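PDB 5FOC: leucyl-trna synthetase from Plasmodium falciparum, which is assigned, as a whole enzyme, the charging of tRNA with leucine, this chain being its editing domain, which probably deacylates wrongly charged tRNA. Local coordinates for residues 9-14 against 230-235; 14-19 against 225-230; 130-135 against 256-261; 136-141 against 267-272; 237-242 against 290-295. The protein carries 2 engineered substitutions. All coordinates share one frame; numbering follows the deposited sequence. Where two conformers were deposited one is given.

Contact 1 (9-14 against 230-235); sequences TLIKIF and TNISKI
Strand 9-14 and loop 230-235 meet nearest at I13 and T230, whose CA atoms lie 5.0 Å apart; the loop, which leads from strand 227-229, the sheet partner of strand 7-15, on to strand 238-242, then draws off, so that T230, N231 and I232 make the contact. The methyl of T230 does most of the touching. Its CG2 lies 3.7 Å from both I11 CG2 and K12 O and rests beside I13 CG1, with the T230 and I13 side chains pointing the same way. The hydroxyl of T230 stands between its backbone N and carbonyl carbon (chi1 76°). OG1 accepts from I232 N at 3.0 Å, an ST turn, and from S233 N at 2.9 Å, an ST motif. I232 CD1 extends the apolar contact, 4.3 Å from I11 CG2. N231 ND2 comes within 3.6 Å of F14 CE2, the ring and amide planes 38° apart; the same nitrogen is hydrogen-bonded to D368. A water donates to K12 O and accepts from N231 N, 2.8 Å away. Threonine suits position 230 because its two branches divide the work: the methyl packs on the strand while the hydroxyl holds the turn, leaving direct contact mainly apolar and the backbones linked through water.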
# COMPACT_ATOMS: atom_id res chain seq x y z
N THR A 9 2.06 -7.83 7.63
CA THR A 9 3.21 -7.88 6.75
C THR A 9 3.08 -6.64 5.86
O THR A 9 2.02 -6.40 5.33
CB THR A 9 3.26 -9.14 5.89
OG1 THR A 9 3.25 -10.29 6.72
CG2 THR A 9 4.54 -9.16 5.07
N LEU A 10 4.06 -5.79 5.94
CA LEU A 10 4.17 -4.64 5.02
C LEU A 10 4.96 -5.05 3.79
O LEU A 10 6.03 -5.63 3.88
CB LEU A 10 4.83 -3.44 5.70
CG LEU A 10 4.28 -3.02 7.06
CD1 LEU A 10 4.97 -1.74 7.51
CD2 LEU A 10 2.78 -2.89 7.05
N ILE A 11 4.38 -4.75 2.63
CA ILE A 11 5.00 -5.05 1.34
C ILE A 11 5.42 -3.73 0.73
O ILE A 11 4.67 -2.77 0.76
CB ILE A 11 4.02 -5.83 0.45
CG1 ILE A 11 3.68 -7.20 1.13
CG2 ILE A 11 4.58 -6.07 -0.95
CD1 ILE A 11 2.63 -8.02 0.43
N LYS A 12 6.65 -3.73 0.17
CA LYS A 12 7.16 -2.55 -0.56
C LYS A 12 6.46 -2.43 -1.90
O LYS A 12 6.59 -3.30 -2.71
CB LYS A 12 8.65 -2.63 -0.73
CG LYS A 12 9.41 -2.42 0.58
CD LYS A 12 10.86 -2.74 0.45
CE LYS A 12 11.67 -2.56 1.71
NZ LYS A 12 13.04 -3.01 1.45
N ILE A 13 5.67 -1.39 -2.03
CA ILE A 13 4.92 -1.15 -3.25
C ILE A 13 5.60 0.05 -3.94
O ILE A 13 5.41 1.19 -3.59
CB ILE A 13 3.41 -0.90 -2.97
CG1 ILE A 13 2.75 -2.15 -2.38
CG2 ILE A 13 2.67 -0.52 -4.24
CD1 ILE A 13 1.30 -1.94 -1.96
N PHE A 14 6.38 -0.27 -4.98
CA PHE A 14 7.20 0.73 -5.63
C PHE A 14 6.35 1.49 -6.65
O PHE A 14 5.44 0.93 -7.26
CB PHE A 14 8.33 0.03 -6.40
CG PHE A 14 9.30 -0.73 -5.52
CD1 PHE A 14 10.37 -0.08 -4.92
CD2 PHE A 14 9.14 -2.07 -5.29
CE1 PHE A 14 11.22 -0.77 -4.07
CE2 PHE A 14 10.00 -2.78 -4.45
CZ PHE A 14 11.03 -2.12 -3.83
N THR A 230 5.16 -4.49 -7.09
CA THR A 230 5.99 -5.11 -6.03
C THR A 230 6.95 -6.11 -6.68
O THR A 230 6.79 -6.41 -7.91
CB THR A 230 5.13 -5.90 -5.01
OG1 THR A 230 4.72 -7.14 -5.58
CG2 THR A 230 3.95 -5.08 -4.50
N ASN A 231 7.91 -6.64 -5.95
CA ASN A 231 8.79 -7.68 -6.50
C ASN A 231 8.21 -9.09 -6.39
O ASN A 231 8.88 -10.08 -6.70
CB ASN A 231 10.18 -7.60 -5.87
CG ASN A 231 10.93 -6.36 -6.30
OD1 ASN A 231 10.86 -5.94 -7.48
ND2 ASN A 231 11.67 -5.77 -5.40
N ILE A 232 6.95 -9.18 -5.94
CA ILE A 232 6.26 -10.43 -5.81
C ILE A 232 5.13 -10.60 -6.82
O ILE A 232 4.76 -11.72 -7.16
CB ILE A 232 5.68 -10.58 -4.35
CG1 ILE A 232 6.75 -10.22 -3.34
CG2 ILE A 232 5.14 -11.99 -4.12
CD1 ILE A 232 6.20 -9.92 -1.96
N SER A 233 4.54 -9.50 -7.29
CA SER A 233 3.33 -9.55 -8.09
C SER A 233 3.61 -10.10 -9.50
O SER A 233 4.66 -9.80 -10.09
CB SER A 233 2.71 -8.16 -8.18
OG SER A 233 3.57 -7.19 -8.77
N LYS A 234 2.69 -10.93 -9.97
CA LYS A 234 2.74 -11.51 -11.30
C LYS A 234 2.81 -10.39 -12.35
O LYS A 234 3.64 -10.47 -13.33
CB LYS A 234 1.49 -12.35 -11.57
CG LYS A 234 1.61 -13.10 -12.91
CD LYS A 234 0.48 -14.04 -13.20
CE LYS A 234 -0.70 -13.31 -13.75
NZ LYS A 234 -1.60 -14.26 -14.45
N ILE A 235 1.90 -9.43 -12.24
CA ILE A 235 1.87 -8.22 -13.11
C ILE A 235 2.46 -7.01 -12.41
O ILE A 235 2.50 -6.94 -11.14
CB ILE A 235 0.45 -7.90 -13.64
CG1 ILE A 235 -0.53 -7.51 -12.52
CG2 ILE A 235 -0.07 -9.07 -14.43
CD1 ILE A 235 -1.95 -7.27 -12.96
O HOH W 1 8.22 -5.61 -3.33

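Contact 2 (14-19 against 225-230)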
# COMPACT_ATOMS: atom_id res chain seq x y z
N PHE A 14 6.38 -0.27 -4.98
CA PHE A 14 7.20 0.73 -5.63
C PHE A 14 6.35 1.49 -6.65
O PHE A 14 5.44 0.93 -7.26
CB PHE A 14 8.33 0.03 -6.40
CG PHE A 14 9.30 -0.73 -5.52
CD1 PHE A 14 10.37 -0.08 -4.92
CD2 PHE A 14 9.14 -2.07 -5.29
CE1 PHE A 14 11.22 -0.77 -4.07
CE2 PHE A 14 10.00 -2.78 -4.45
CZ PHE A 14 11.03 -2.12 -3.83
N VAL A 15 6.65 2.77 -6.78
CA VAL A 15 6.06 3.61 -7.84
C VAL A 15 6.84 3.46 -9.16
O VAL A 15 8.05 3.56 -9.17
CB VAL A 15 6.07 5.08 -7.39
CG1 VAL A 15 5.72 6.06 -8.52
CG2 VAL A 15 5.13 5.28 -6.17
N SER A 16 6.09 3.16 -10.22
CA SER A 16 6.63 3.01 -11.59
C SER A 16 7.04 4.37 -12.17
O SER A 16 8.17 4.53 -12.57
CB SER A 16 5.61 2.31 -12.53
OG SER A 16 5.07 1.12 -11.95
N ASN A 17 6.14 5.34 -12.16
CA ASN A 17 6.44 6.67 -12.74
C ASN A 17 6.75 7.69 -11.70
O ASN A 17 5.91 8.52 -11.32
CB ASN A 17 5.34 7.17 -13.69
CG ASN A 17 5.82 8.31 -14.64
OD1 ASN A 17 6.64 9.19 -14.30
ND2 ASN A 17 5.29 8.30 -15.84
N VAL A 18 8.00 7.66 -11.30
CA VAL A 18 8.52 8.56 -10.31
C VAL A 18 8.55 10.01 -10.71
O VAL A 18 8.35 10.89 -9.92
CB VAL A 18 9.86 8.07 -9.68
CG1 VAL A 18 9.63 6.80 -8.81
CG2 VAL A 18 10.99 7.91 -10.70
N LYS A 19 8.71 10.31 -12.02
CA LYS A 19 8.57 11.69 -12.42
C LYS A 19 7.17 12.25 -12.24
O LYS A 19 7.01 13.39 -11.88
CB LYS A 19 8.97 11.83 -13.93
CG LYS A 19 10.46 11.61 -14.10
CD LYS A 19 10.89 11.63 -15.60
CE LYS A 19 12.37 11.33 -15.74
NZ LYS A 19 12.81 11.54 -17.18
N GLY A 225 -4.59 6.40 -9.56
CA GLY A 225 -4.17 6.25 -10.99
C GLY A 225 -2.66 6.05 -11.19
O GLY A 225 -2.22 5.60 -12.26
N LEU A 226 -1.83 6.40 -10.20
CA LEU A 226 -0.42 6.09 -10.25
C LEU A 226 -0.21 4.61 -10.43
O LEU A 226 -0.91 3.77 -9.85
CB LEU A 226 0.33 6.49 -8.98
CG LEU A 226 0.78 7.90 -8.72
CD1 LEU A 226 1.59 7.95 -7.43
CD2 LEU A 226 1.67 8.35 -9.85
N GLU A 227 0.81 4.28 -11.20
CA GLU A 227 1.16 2.89 -11.44
C GLU A 227 2.18 2.47 -10.38
O GLU A 227 3.16 3.16 -10.13
CB GLU A 227 1.72 2.76 -12.92
CG GLU A 227 1.96 1.31 -13.28
CD GLU A 227 2.63 1.12 -14.64
OE1 GLU A 227 3.33 2.05 -15.05
OE2 GLU A 227 2.49 0.05 -15.24
N THR A 228 1.88 1.33 -9.72
CA THR A 228 2.81 0.73 -8.74
C THR A 228 3.13 -0.73 -9.08
O THR A 228 2.46 -1.37 -9.92
CB THR A 228 2.25 0.84 -7.29
OG1 THR A 228 1.11 0.02 -7.19
CG2 THR A 228 1.93 2.31 -6.94
N TYR A 229 4.14 -1.29 -8.39
CA TYR A 229 4.43 -2.70 -8.53
C TYR A 229 5.13 -3.18 -7.25
O TYR A 229 5.65 -2.36 -6.49
CB TYR A 229 5.25 -3.00 -9.83
CG TYR A 229 6.63 -2.44 -9.76
CD1 TYR A 229 6.86 -1.09 -9.99
CD2 TYR A 229 7.71 -3.24 -9.38
CE1 TYR A 229 8.14 -0.55 -9.89
CE2 TYR A 229 8.98 -2.71 -9.23
CZ TYR A 229 9.20 -1.36 -9.52
OH TYR A 229 10.49 -0.85 -9.39
N THR A 230 5.16 -4.49 -7.09
CA THR A 230 5.99 -5.11 -6.03
C THR A 230 6.95 -6.11 -6.68
O THR A 230 6.79 -6.41 -7.91
CB THR A 230 5.13 -5.90 -5.01
OG1 THR A 230 4.72 -7.14 -5.58
CG2 THR A 230 3.95 -5.08 -4.50
O HOH W 2 3.62 5.65 -11.47
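F14 and Y229 cross obliquely, with the CB of F14 set over one face of the tyrosine ring, 3.4 Å above its plane and offset toward the rim. This is a CH-pi contact rather than a stack: the two rings are tilted by only 26° but slid so far apart, centroids 5.5 Å from each other, that they barely overlap. CG of Y229 lies between its backbone N and carbonyl carbon (chi1 68°), which starts the ring off toward F14. S16 OG meets the same ring at its edge, 3.5 Å from Y229 CD1, and lies against E227 CG at 3.4 Å. The backbones pair antiparallel. F14 N donates to Y229 O at 2.7 Å and Y229 N to F14 O at 2.8 Å, while S16 N reaches E227 O at 2.9 Å. A water accepts from N17 N and donates to E227 O. V15 and T228, a non-hydrogen-bonded pair, turn to the other face of the sheet, where beta-branched residues fit well. Strand 7-15 also pairs with 120-127, and 227-229 with 238-242, where T228 OG1 bonds to L238 O; past S16, N17 OD1 caps helix 18-35 at D20 N.

Contact 3 (130-135 against 256-261)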
# COMPACT_ATOMS: atom_id res chain seq x y z
N PRO A 130 -0.04 -12.37 3.35
CA PRO A 130 1.12 -12.17 2.44
C PRO A 130 1.27 -13.21 1.37
O PRO A 130 1.80 -12.86 0.29
CB PRO A 130 2.34 -12.17 3.35
CG PRO A 130 1.83 -12.88 4.63
CD PRO A 130 0.39 -12.52 4.76
N GLU A 131 0.78 -14.42 1.58
CA GLU A 131 0.83 -15.53 0.62
C GLU A 131 0.05 -15.23 -0.68
O GLU A 131 0.14 -16.02 -1.63
CB GLU A 131 0.38 -16.86 1.27
CG GLU A 131 -1.10 -16.96 1.63
CD GLU A 131 -1.56 -16.15 2.87
OE1 GLU A 131 -0.72 -15.56 3.61
OE2 GLU A 131 -2.80 -16.11 3.10
N THR A 132 -0.81 -14.23 -0.65
CA THR A 132 -1.63 -13.82 -1.80
C THR A 132 -0.95 -12.72 -2.61
O THR A 132 -1.54 -12.33 -3.61
CB THR A 132 -3.04 -13.32 -1.33
OG1 THR A 132 -2.96 -12.07 -0.64
CG2 THR A 132 -3.75 -14.43 -0.42
N ALA A 133 0.23 -12.26 -2.23
CA ALA A 133 0.84 -11.08 -2.88
C ALA A 133 1.07 -11.32 -4.38
O ALA A 133 1.07 -10.33 -5.19
CB ALA A 133 2.13 -10.70 -2.22
N TYR A 134 1.33 -12.56 -4.77
CA TYR A 134 1.54 -12.81 -6.27
C TYR A 134 0.33 -12.37 -7.06
O TYR A 134 0.51 -11.94 -8.26
CB TYR A 134 1.83 -14.28 -6.51
CG TYR A 134 1.98 -14.75 -7.94
CD1 TYR A 134 3.15 -14.46 -8.61
CD2 TYR A 134 1.06 -15.56 -8.52
CE1 TYR A 134 3.36 -14.94 -9.91
CE2 TYR A 134 1.24 -16.04 -9.83
CZ TYR A 134 2.41 -15.74 -10.48
OH TYR A 134 2.63 -16.18 -11.74
N GLY A 135 -0.88 -12.48 -6.52
CA GLY A 135 -2.11 -12.11 -7.20
C GLY A 135 -2.50 -10.65 -7.17
O GLY A 135 -3.59 -10.33 -7.58
N PRO A 256 -2.81 -3.92 -0.46
CA PRO A 256 -2.79 -4.62 -1.75
C PRO A 256 -4.17 -5.07 -2.10
O PRO A 256 -4.92 -5.55 -1.22
CB PRO A 256 -1.83 -5.79 -1.54
CG PRO A 256 -1.40 -5.73 -0.10
CD PRO A 256 -2.03 -4.61 0.58
N CYS A 257 -4.59 -4.90 -3.36
CA CYS A 257 -5.81 -5.42 -3.87
C CYS A 257 -5.47 -6.79 -4.44
O CYS A 257 -4.63 -6.89 -5.36
CB CYS A 257 -6.37 -4.52 -5.00
SG CYS A 257 -7.83 -5.21 -5.77
N VAL A 258 -6.06 -7.86 -3.89
CA VAL A 258 -6.01 -9.18 -4.49
C VAL A 258 -7.42 -9.64 -4.71
O VAL A 258 -7.98 -10.37 -3.89
CB VAL A 258 -5.24 -10.24 -3.66
CG1 VAL A 258 -5.06 -11.55 -4.44
CG2 VAL A 258 -3.90 -9.70 -3.26
N SER A 259 -8.02 -9.26 -5.83
CA SER A 259 -9.45 -9.42 -6.03
C SER A 259 -9.91 -10.87 -6.17
O SER A 259 -11.07 -11.18 -5.88
CB SER A 259 -9.99 -8.55 -7.14
OG SER A 259 -9.30 -8.88 -8.34
N SER A 260 -9.00 -11.76 -6.53
CA SER A 260 -9.32 -13.18 -6.61
C SER A 260 -9.56 -13.80 -5.26
O SER A 260 -10.37 -14.68 -5.18
CB SER A 260 -8.19 -13.96 -7.29
OG SER A 260 -6.94 -13.69 -6.71
N ASP A 261 -8.80 -13.35 -4.27
CA ASP A 261 -8.70 -14.07 -2.98
C ASP A 261 -9.28 -13.35 -1.80
O ASP A 261 -9.26 -13.92 -0.64
CB ASP A 261 -7.26 -14.35 -2.72
CG ASP A 261 -6.65 -15.31 -3.76
OD1 ASP A 261 -7.37 -16.16 -4.31
OD2 ASP A 261 -5.41 -15.23 -3.93
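T132 faces V258 and D261 from a 3-10 turn, residues 130-135, whose sequence PETAYG resembles the threonine-rich motif of class Ia editing domains; the partner, 256-261, is the turn leaving strand 254-257. The place is consistent with the neighbourhood of the editing pocket. The T132 side chain can be followed outward. Its CB lies 4.0 Å from D261 OD2 and 4.1 Å from V258 CG1. There it divides. OG1, placed between the backbone N and the carbonyl carbon (chi1 70°), passes 3.7 Å from V258 CG2, but its hydrogen-bond partner is K129 O, just before the turn. The T132 and D261 side chains slide past each other in opposite directions, with T132 CG2 4.0 Å from D261 OD2. That carboxylate is held elsewhere, OD1 by the hydroxyl of S296 and OD2 by the backbone N of C297, so a buried acid lies beside a methyl group with its oxygens provided for. A beta-branched residue suits position 258, since both its methyls lie against T132 O, CG2 at 3.6 Å and CG1 at 3.7 Å, and CG1 also reaches G135 O at 3.7 Å. Glycine suits position 135 because nothing projects from its CA toward V258, and the valine can fit close against the backbone. The turn itself is closed by A133 N bonding to P130 O and G135 N to T132 O. G135 O, beside the valine methyl, accepts from the hydroxyl of S294, which is also hydrogen-bonded to S260 OG.

Contact 4 (136-141 against 267-272)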
# COMPACT_ATOMS: atom_id res chain seq x y z
N GLN A 136 -1.67 -9.78 -6.61
CA GLN A 136 -2.02 -8.39 -6.44
C GLN A 136 -2.27 -7.75 -7.83
O GLN A 136 -1.38 -7.88 -8.67
CB GLN A 136 -0.93 -7.62 -5.71
CG GLN A 136 -1.37 -6.22 -5.35
CD GLN A 136 -0.35 -5.39 -4.63
OE1 GLN A 136 0.67 -5.91 -4.18
NE2 GLN A 136 -0.58 -4.08 -4.57
N ASN A 137 -3.42 -7.16 -8.00
CA ASN A 137 -3.75 -6.45 -9.30
C ASN A 137 -3.87 -4.95 -9.21
O ASN A 137 -3.78 -4.23 -10.23
CB ASN A 137 -4.92 -7.14 -10.02
CG ASN A 137 -6.19 -7.25 -9.23
OD1 ASN A 137 -6.15 -7.30 -7.97
ND2 ASN A 137 -7.32 -7.39 -9.90
N TYR A 138 -4.06 -4.40 -8.01
CA TYR A 138 -4.16 -3.00 -7.75
C TYR A 138 -3.59 -2.70 -6.36
O TYR A 138 -3.17 -3.65 -5.65
CB TYR A 138 -5.60 -2.48 -7.84
CG TYR A 138 -6.14 -2.60 -9.23
CD1 TYR A 138 -5.83 -1.62 -10.13
CD2 TYR A 138 -6.86 -3.70 -9.65
CE1 TYR A 138 -6.28 -1.72 -11.43
CE2 TYR A 138 -7.35 -3.80 -10.95
CZ TYR A 138 -7.00 -2.79 -11.86
OH TYR A 138 -7.46 -2.94 -13.19
N THR A 139 -3.49 -1.42 -6.06
CA THR A 139 -3.12 -0.94 -4.73
C THR A 139 -4.23 -0.02 -4.27
O THR A 139 -4.61 0.90 -4.93
CB THR A 139 -1.76 -0.19 -4.80
OG1 THR A 139 -0.73 -1.11 -5.17
CG2 THR A 139 -1.46 0.52 -3.49
N PHE A 140 -4.79 -0.27 -3.09
CA PHE A 140 -5.84 0.58 -2.58
C PHE A 140 -5.35 1.58 -1.54
O PHE A 140 -4.45 1.28 -0.72
CB PHE A 140 -6.95 -0.21 -1.89
CG PHE A 140 -7.79 -1.09 -2.76
CD1 PHE A 140 -8.54 -0.57 -3.83
CD2 PHE A 140 -7.96 -2.44 -2.43
CE1 PHE A 140 -9.40 -1.41 -4.56
CE2 PHE A 140 -8.80 -3.26 -3.14
CZ PHE A 140 -9.51 -2.75 -4.24
N ILE A 141 -5.95 2.77 -1.62
CA ILE A 141 -5.67 3.89 -0.72
C ILE A 141 -6.97 4.58 -0.36
O ILE A 141 -7.95 4.48 -1.09
CB ILE A 141 -4.66 4.87 -1.37
CG1 ILE A 141 -3.97 5.75 -0.36
CG2 ILE A 141 -5.31 5.71 -2.45
CD1 ILE A 141 -2.74 6.48 -0.89
N ALA A 267 -15.14 -6.88 -4.10
CA ALA A 267 -16.29 -5.98 -4.01
C ALA A 267 -15.96 -4.57 -4.48
O ALA A 267 -16.73 -3.96 -5.21
CB ALA A 267 -16.81 -5.93 -2.59
N CYS A 268 -14.82 -4.07 -4.04
CA CYS A 268 -14.42 -2.69 -4.31
C CYS A 268 -14.09 -2.53 -5.82
O CYS A 268 -14.53 -1.56 -6.48
CB CYS A 268 -13.24 -2.29 -3.45
SG CYS A 268 -12.67 -0.62 -3.69
N LEU A 269 -13.32 -3.49 -6.32
CA LEU A 269 -12.98 -3.49 -7.74
C LEU A 269 -14.24 -3.59 -8.60
O LEU A 269 -14.38 -2.84 -9.60
CB LEU A 269 -11.93 -4.57 -8.05
CG LEU A 269 -11.49 -4.67 -9.53
CD1 LEU A 269 -10.97 -3.33 -10.09
CD2 LEU A 269 -10.45 -5.80 -9.66
N GLU A 270 -15.18 -4.45 -8.23
CA GLU A 270 -16.46 -4.59 -8.92
C GLU A 270 -17.28 -3.29 -8.91
O GLU A 270 -17.87 -2.95 -9.91
CB GLU A 270 -17.24 -5.77 -8.34
CG GLU A 270 -18.64 -5.99 -8.90
CD GLU A 270 -18.70 -6.58 -10.30
OE1 GLU A 270 -17.66 -6.77 -10.96
OE2 GLU A 270 -19.85 -6.86 -10.73
N ASP A 271 -17.29 -2.54 -7.79
CA ASP A 271 -18.02 -1.26 -7.71
C ASP A 271 -17.36 -0.23 -8.62
O ASP A 271 -18.04 0.52 -9.33
CB ASP A 271 -18.07 -0.73 -6.26
CG ASP A 271 -19.18 -1.36 -5.44
OD1 ASP A 271 -20.05 -2.06 -5.95
OD2 ASP A 271 -19.15 -1.19 -4.20
N ILE A 272 -16.03 -0.22 -8.63
CA ILE A 272 -15.30 0.70 -9.52
C ILE A 272 -15.61 0.43 -10.97
O ILE A 272 -15.89 1.36 -11.76
CB ILE A 272 -13.79 0.66 -9.22
CG1 ILE A 272 -13.54 1.26 -7.83
CG2 ILE A 272 -12.99 1.47 -10.24
CD1 ILE A 272 -12.15 1.06 -7.29
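L269 lays its forked end against Y138 and N137. CD1 is 3.8 Å from Y138 CE2, the leucine crossing the tyrosine at about a right angle and approaching its ring obliquely. CD2 meets N137 tip to tip, 3.5 Å from ND2, a nitrogen whose hydrogen bond goes to the hydroxyl of S259. L269 points toward the strand, with CG anti to the backbone N (chi1 180°). One residue earlier, C268 works on F140: its SG sits 3.5 Å from CE1 and 4.2 Å from the ring centroid, an oblique sulfur-aromatic contact, while CB comes within 3.8 Å of CZ. This is alpha-on-beta packing, with helix 263-274 laid across strand 138-141. The two short axes run at 92° and approach to 11.2 Å, a separation spanned by C268 and L269 from the helix and by Y138 and F140, two apart on the strand. Cysteine is short enough to bring SG close to F140, and the fork of leucine lets one methyl meet Y138 while the other meets N137. The tyrosine hydroxyl bonds to Q289 O. Before the strand, Q136 NE2 donates to Y138 O at 2.8 Å, from above the carbonyl plane, with that oxygen lying in the amide plane of Q136.

Contact 5 (237-242 against 290-295)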
# COMPACT_ATOMS: atom_id res chain seq x y z
N ASN A 237 1.62 -3.55 -13.32
CA ASN A 237 0.84 -2.34 -13.53
C ASN A 237 -0.28 -2.18 -12.52
O ASN A 237 -1.46 -2.12 -12.85
CB ASN A 237 0.30 -2.27 -14.98
CG ASN A 237 -0.68 -3.37 -15.31
OD1 ASN A 237 -0.47 -4.50 -14.92
ND2 ASN A 237 -1.71 -3.07 -16.12
N LEU A 238 0.13 -2.08 -11.26
CA LEU A 238 -0.83 -2.08 -10.18
C LEU A 238 -1.27 -0.67 -9.87
O LEU A 238 -0.64 0.06 -9.07
CB LEU A 238 -0.16 -2.71 -8.95
CG LEU A 238 0.62 -3.98 -9.17
CD1 LEU A 238 1.19 -4.52 -7.82
CD2 LEU A 238 -0.24 -5.03 -9.79
N TYR A 239 -2.33 -0.24 -10.52
CA TYR A 239 -2.75 1.13 -10.40
C TYR A 239 -3.28 1.33 -8.99
O TYR A 239 -3.91 0.40 -8.42
CB TYR A 239 -3.79 1.48 -11.45
CG TYR A 239 -3.23 1.26 -12.85
CD1 TYR A 239 -2.18 2.01 -13.31
CD2 TYR A 239 -3.70 0.23 -13.63
CE1 TYR A 239 -1.66 1.76 -14.59
CE2 TYR A 239 -3.20 0.00 -14.92
CZ TYR A 239 -2.15 0.75 -15.34
OH TYR A 239 -1.66 0.50 -16.63
N ILE A 240 -3.11 2.56 -8.52
CA ILE A 240 -3.71 2.96 -7.22
C ILE A 240 -5.20 3.24 -7.44
O ILE A 240 -5.56 4.11 -8.26
CB ILE A 240 -3.02 4.13 -6.56
CG1 ILE A 240 -1.60 3.73 -6.23
CG2 ILE A 240 -3.75 4.53 -5.27
CD1 ILE A 240 -0.71 4.78 -5.62
N LEU A 241 -6.07 2.59 -6.65
CA LEU A 241 -7.49 2.77 -6.71
C LEU A 241 -8.05 3.21 -5.35
O LEU A 241 -7.44 2.89 -4.35
CB LEU A 241 -8.18 1.49 -7.11
CG LEU A 241 -7.92 0.84 -8.47
CD1 LEU A 241 -8.78 -0.40 -8.60
CD2 LEU A 241 -8.25 1.82 -9.57
N PRO A 242 -9.16 3.93 -5.35
CA PRO A 242 -9.73 4.42 -4.08
C PRO A 242 -10.61 3.39 -3.37
O PRO A 242 -11.46 2.78 -3.96
CB PRO A 242 -10.55 5.61 -4.52
CG PRO A 242 -11.05 5.22 -5.87
CD PRO A 242 -9.89 4.49 -6.51
N LEU A 290 -8.79 -0.49 -15.71
CA LEU A 290 -9.61 -1.23 -14.75
C LEU A 290 -9.74 -2.70 -15.10
O LEU A 290 -10.59 -3.37 -14.56
CB LEU A 290 -10.99 -0.62 -14.65
CG LEU A 290 -11.03 0.86 -14.39
CD1 LEU A 290 -12.46 1.31 -14.34
CD2 LEU A 290 -10.36 1.21 -13.08
N LYS A 291 -8.90 -3.22 -16.00
CA LYS A 291 -9.08 -4.59 -16.50
C LYS A 291 -8.03 -5.58 -15.99
O LYS A 291 -7.91 -6.66 -16.58
CB LYS A 291 -9.15 -4.60 -18.02
CG LYS A 291 -10.30 -3.77 -18.59
CD LYS A 291 -10.27 -3.74 -20.13
CE LYS A 291 -11.03 -2.55 -20.69
NZ LYS A 291 -12.39 -2.37 -20.11
N ASN A 292 -7.31 -5.27 -14.90
CA ASN A 292 -6.20 -6.13 -14.51
C ASN A 292 -6.79 -7.38 -13.86
O ASN A 292 -7.68 -7.27 -12.98
CB ASN A 292 -5.26 -5.48 -13.47
CG ASN A 292 -4.46 -4.35 -14.01
OD1 ASN A 292 -4.37 -4.16 -15.29
ND2 ASN A 292 -3.81 -3.60 -13.14
N ASN A 293 -6.26 -8.53 -14.25
CA ASN A 293 -6.60 -9.84 -13.66
C ASN A 293 -5.78 -10.08 -12.42
O ASN A 293 -4.59 -9.76 -12.41
CB ASN A 293 -6.27 -10.98 -14.65
CG ASN A 293 -6.78 -12.34 -14.19
OD1 ASN A 293 -7.96 -12.65 -14.32
ND2 ASN A 293 -5.91 -13.13 -13.61
N SER A 294 -6.41 -10.69 -11.40
CA SER A 294 -5.75 -11.16 -10.18
C SER A 294 -5.63 -12.67 -10.21
O SER A 294 -6.64 -13.34 -10.25
CB SER A 294 -6.62 -10.74 -9.05
OG SER A 294 -6.11 -11.32 -7.81
N GLU A 295 -4.41 -13.20 -10.25
CA GLU A 295 -4.19 -14.62 -10.33
C GLU A 295 -4.51 -15.18 -8.91
O GLU A 295 -3.88 -14.76 -7.99
CB GLU A 295 -2.76 -14.95 -10.68
CG GLU A 295 -2.49 -16.42 -10.91
CD GLU A 295 -3.03 -16.92 -12.22
OE1 GLU A 295 -2.87 -16.21 -13.26
OE2 GLU A 295 -3.62 -18.03 -12.20
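Two hydrogen bonds join N237 and N292, whose side chains reach toward each other tip to tip with their amide planes 53° apart. The shorter runs from N292 ND2 to N237 O, 2.8 Å long but bent, with an N-H...O angle of 133° and the donor above the carbonyl plane. The other, N237 ND2 to N292 OD1 at 3.0 Å, is weak. A chi1 of 64° puts CG of N237 between its backbone N and carbonyl carbon, on the side where the amide meets N292. Asparagine suits position 292 since one short group both gives and receives, and ND2 has a further acceptor in N137 O; the backbone N of N292 is bonded to the hydroxyl of Y138.

Aromatic contact comes from Y239, which N292 ND2 approaches obliquely, 3.9 Å from CD2. Within 237-242, N237 O sits over one face of that ring, 3.3 Å above the plane and toward the rim, so acceptor and donor of the shorter bond both lie beside the tyrosine.

Apolar contact is left to the leucines: L241 CD2 and L290 CD2 touch at 4.1 Å, and both residues also pack on I272 of helix 263-274.

N237 and N137 each stand just before a strand, and 238-242 and 138-141 are parallel neighbours. The arrangement is thus a loop asparagine tying together the starts of two inner strands of the editing domain's mixed sheet through their preceding carbonyls.

From the N terminus, strand 7-15 opens contacts 1 and 2, and both close more than 200 residues later, around strand 227-229; contact 2 is nested inside the loop closed by contact 1. Between those ends the chain opens contact 3 at 130-135 and contact 4 at 136-141. These close only at 256-261 and 267-272, so they cross each other and also both earlier contacts. Contact 5 opens at 237-242, in series after contacts 1 and 2, and closes at 290-295, crossing contacts 3 and 4. All five reach the central mixed sheet, joining it to loop 230-235, the 3-10 turn, helix 263-274 and loop 290-295. A K234-E295 salt bridge links contacts 1 and 5.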